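Side-chain contacts in apoptosis regulator Bcl-2 homolog (Murid herpesvirus 4, PDB 4MI8), which protects infected cells from apoptosis and blocks host starvation-induced autophagy, interacting with BECN1, BAK1 and BAX and supporting viral latency and chronic infection: residues Thr9-Ala12 with Thr13-Ala17; Trp109-Asp112 with His113-Leu116. All coordinates share one frame; numbering follows the deposited sequence.

In the fold
Both contacts are local and partly buried. Contact 1 covers the first turns of helix 8-23, and contact 2 runs from the residues just before helix 111-126 into its start. Contact 1 lies nearer the middle of the fold, its centre about 10 Å from the chain centre against about 13 Å for contact 2. Its chemistry is mostly apolar, with L14 and I15 packed against W11. Contact 2 adds N-capping by T110, whose hydroxyl also bonds H113, and has two glutamates side by side. The two helices pack on each other. T16 of contact 1 meets W109 of contact 2, CG2 to CZ2 at 4.0 Å, and I15 reaches helix 111-126 further along.

Contact 1: Thr9-Ala12 with Thr13-Ala17; sequences TYWA and TLITA
T13 N makes a weak backbone bond to T9 O at 3.4 Å. The CB of T13 packs beside the carbonyl oxygen of Y10.

L14 carries most of the side-chain contact. Its CG stands anti to the backbone N (chi1 -180°), and its CD2 branch touches both aromatic rings. CD2 sits over one face of the W11 indole, 3.9 Å from the centroid of the six-membered ring. It is 20° off the ring normal, a CH-pi contact displaced toward the rim. The same methyl touches Y10, CD2 to CE2 at 4.0 Å, with the two side chains at a slant. The phenol OH of Y10 is hydrogen-bonded to D38 of helix 33-56, and L14 packs on D38 and V39 of the same helix. The backbone N of L14 also bonds to Y10 O at 2.9 Å.

These are i to i+3 and i to i+4 contacts in the amphipathic first helix of the Bcl-2 fold. The W11 side packs inward, where the indole meets F93, F124 and F133.

I15 binds the W11 carbonyl through its backbone N, at 2.8 Å from W11 O. Its CG1 lies at the edge of the indole, near the ring plane, 4.3 Å from W11 CE3. Its CD1 folds back to 3.3 Å from W11 O. I15 also reaches N117, T121 and F124 of helix 111-126.

T16 N donates to A12 O at 3.3 Å. T16 OG1 also bonds N117 of helix 111-126.

Contact 2: Trp109-Asp112 with His113-Leu116; sequences WTED and HELL
T110 OG1 and H113 ND1 form a hydrogen bond of 2.8 Å, and either could be the donor. The hydroxyl lies at the edge of the imidazole, in the ring plane. T110 is the N-cap of helix 111-126. The same OG1 accepts a weak capping bond from D112 N at 3.3 Å. It sits between the backbone N and the carbonyl carbon of its own residue (chi1 73°), turned toward the first turn of the helix. The one hydroxyl thus meets both a backbone N-H of the first turn, weakly, and the H113 ring. The bond to ND1 also restrains the rotation of the imidazole.

The backbone bonds follow. E114 N reaches T110 O only weakly. L115 N binds E111 O, and L116 N binds D112 O at 2.8 Å.

W109 precedes the cap and turns its indole back against H113. H113 CB stands over one face of the six-membered ring, 3.8 Å from its centroid, a CH-pi contact. The two rings are oblique, with planes at 48°. The other neighbours of W109 include T16, L19 and K20 of helix 8-23, so the indole joins the helix start to that helix.

Among the more exposed residues, the side chains of E111 and E114 run side by side, their carboxylate planes 81° apart, OE1 to OE1 at 3.4 Å. These like charges probably disfavour each other. E114 also crosses the indole at a slant, its CG 3.9 Å from W109 NE1. L115 lies alongside D112, CD2 to OD1 at 4.1 Å.

Contact 1: Thr9-Ala12 with Thr13-Ala17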
# COMPACT_ATOMS: atom_id res chain seq x y z
N THR A 9 13.18 -5.56 -8.83
CA THR A 9 14.03 -4.39 -8.89
C THR A 9 13.21 -3.17 -9.21
O THR A 9 13.34 -2.15 -8.60
CB THR A 9 15.10 -4.54 -9.98
OG1 THR A 9 15.79 -5.77 -9.81
CG2 THR A 9 16.05 -3.44 -9.91
N TYR A 10 12.39 -3.27 -10.21
CA TYR A 10 11.49 -2.18 -10.59
C TYR A 10 10.52 -1.81 -9.46
O TYR A 10 10.27 -0.62 -9.18
CB TYR A 10 10.73 -2.52 -11.86
CG TYR A 10 9.92 -1.35 -12.28
CD1 TYR A 10 10.53 -0.15 -12.66
CD2 TYR A 10 8.54 -1.39 -12.20
CE1 TYR A 10 9.78 0.96 -12.98
CE2 TYR A 10 7.78 -0.29 -12.54
CZ TYR A 10 8.40 0.88 -12.92
OH TYR A 10 7.64 1.97 -13.25
N TRP A 11 10.00 -2.83 -8.79
CA TRP A 11 9.02 -2.64 -7.78
C TRP A 11 9.57 -2.00 -6.56
O TRP A 11 8.85 -1.20 -5.95
CB TRP A 11 8.38 -3.97 -7.43
CG TRP A 11 7.15 -4.25 -8.26
CD1 TRP A 11 7.04 -5.10 -9.36
CD2 TRP A 11 5.81 -3.64 -8.10
NE1 TRP A 11 5.75 -5.07 -9.87
CE2 TRP A 11 4.95 -4.23 -9.15
CE3 TRP A 11 5.24 -2.72 -7.18
CZ2 TRP A 11 3.60 -3.90 -9.27
CZ3 TRP A 11 3.88 -2.38 -7.32
CH2 TRP A 11 3.08 -2.96 -8.34
N ALA A 12 10.83 -2.29 -6.20
CA ALA A 12 11.51 -1.60 -5.10
C ALA A 12 11.57 -0.11 -5.38
O ALA A 12 11.35 0.71 -4.50
CB ALA A 12 12.96 -2.15 -4.91
N THR A 13 11.92 0.25 -6.60
CA THR A 13 11.91 1.66 -7.03
C THR A 13 10.51 2.30 -6.90
O THR A 13 10.33 3.43 -6.37
CB THR A 13 12.40 1.75 -8.49
OG1 THR A 13 13.78 1.43 -8.49
CG2 THR A 13 12.23 3.15 -9.10
N LEU A 14 9.52 1.55 -7.38
CA LEU A 14 8.17 2.03 -7.50
C LEU A 14 7.59 2.22 -6.09
O LEU A 14 6.93 3.24 -5.78
CB LEU A 14 7.37 0.95 -8.26
CG LEU A 14 5.93 1.31 -8.47
CD1 LEU A 14 5.81 2.81 -8.90
CD2 LEU A 14 5.28 0.29 -9.46
N ILE A 15 7.88 1.28 -5.18
CA ILE A 15 7.39 1.43 -3.81
C ILE A 15 7.93 2.69 -3.10
O ILE A 15 7.19 3.44 -2.34
CB ILE A 15 7.64 0.13 -3.00
CG1 ILE A 15 6.71 -1.01 -3.51
CG2 ILE A 15 7.32 0.38 -1.53
CD1 ILE A 15 7.24 -2.40 -3.34
N THR A 16 9.24 2.92 -3.28
CA THR A 16 9.84 4.07 -2.63
C THR A 16 9.25 5.35 -3.26
O THR A 16 8.96 6.31 -2.55
CB THR A 16 11.34 4.09 -2.91
OG1 THR A 16 11.93 2.86 -2.48
CG2 THR A 16 12.03 5.33 -2.17
N ALA A 17 9.08 5.39 -4.59
CA ALA A 17 8.55 6.60 -5.24
C ALA A 17 7.10 6.76 -4.78
O ALA A 17 6.68 7.89 -4.51
CB ALA A 17 8.66 6.46 -6.72

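Contact 2: Trp109-Asp112 with His113-Leu116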
# COMPACT_ATOMS: atom_id res chain seq x y z
N TRP A 109 10.88 12.86 4.78
CA TRP A 109 11.41 11.54 4.54
C TRP A 109 12.24 11.11 5.72
O TRP A 109 13.49 11.06 5.64
CB TRP A 109 12.25 11.51 3.27
CG TRP A 109 12.47 10.12 2.72
CD1 TRP A 109 13.69 9.53 2.39
CD2 TRP A 109 11.46 9.10 2.42
NE1 TRP A 109 13.50 8.25 1.92
CE2 TRP A 109 12.18 7.94 1.92
CE3 TRP A 109 10.07 9.04 2.52
CZ2 TRP A 109 11.53 6.78 1.53
CZ3 TRP A 109 9.43 7.87 2.13
CH2 TRP A 109 10.14 6.76 1.65
N THR A 110 11.57 10.82 6.82
CA THR A 110 12.23 10.48 8.09
C THR A 110 12.72 9.07 8.02
O THR A 110 12.43 8.34 7.05
CB THR A 110 11.29 10.59 9.29
OG1 THR A 110 10.38 9.51 9.25
CG2 THR A 110 10.50 11.90 9.24
N GLU A 111 13.41 8.68 9.08
CA GLU A 111 14.00 7.36 9.19
C GLU A 111 12.97 6.26 9.31
O GLU A 111 13.24 5.15 8.91
CB GLU A 111 14.94 7.31 10.40
CG GLU A 111 16.01 8.41 10.38
CD GLU A 111 17.06 8.25 9.26
OE1 GLU A 111 17.78 7.21 9.29
OE2 GLU A 111 17.18 9.14 8.36
N ASP A 112 11.82 6.58 9.92
CA ASP A 112 10.67 5.69 9.99
C ASP A 112 10.01 5.46 8.63
O ASP A 112 9.53 4.36 8.36
CB ASP A 112 9.59 6.25 10.89
CG ASP A 112 9.88 6.02 12.33
OD1 ASP A 112 10.81 5.25 12.64
OD2 ASP A 112 9.16 6.63 13.16
N HIS A 113 9.97 6.51 7.79
CA HIS A 113 9.61 6.29 6.39
C HIS A 113 10.44 5.25 5.73
O HIS A 113 9.91 4.40 5.00
CB HIS A 113 9.75 7.54 5.60
CG HIS A 113 8.70 8.56 5.90
ND1 HIS A 113 8.76 9.36 6.98
CD2 HIS A 113 7.57 8.94 5.17
CE1 HIS A 113 7.69 10.20 6.96
NE2 HIS A 113 6.98 9.95 5.84
N GLU A 114 11.75 5.28 6.01
CA GLU A 114 12.70 4.32 5.43
C GLU A 114 12.43 2.94 5.93
O GLU A 114 12.57 2.00 5.21
CB GLU A 114 14.16 4.75 5.70
CG GLU A 114 14.64 5.79 4.66
CD GLU A 114 15.93 6.56 5.04
OE1 GLU A 114 16.39 6.49 6.22
OE2 GLU A 114 16.50 7.25 4.16
N LEU A 115 11.98 2.84 7.17
CA LEU A 115 11.60 1.58 7.82
C LEU A 115 10.29 1.03 7.25
O LEU A 115 10.15 -0.17 6.92
CB LEU A 115 11.39 1.91 9.28
CG LEU A 115 11.76 0.84 10.27
CD1 LEU A 115 13.30 0.72 10.32
CD2 LEU A 115 11.11 1.29 11.58
N LEU A 116 9.31 1.92 7.11
CA LEU A 116 8.07 1.60 6.36
C LEU A 116 8.40 1.06 4.95
O LEU A 116 7.89 0.01 4.53
CB LEU A 116 7.16 2.83 6.31
CG LEU A 116 5.83 2.55 5.61
CD1 LEU A 116 5.03 1.45 6.32
CD2 LEU A 116 5.09 3.88 5.49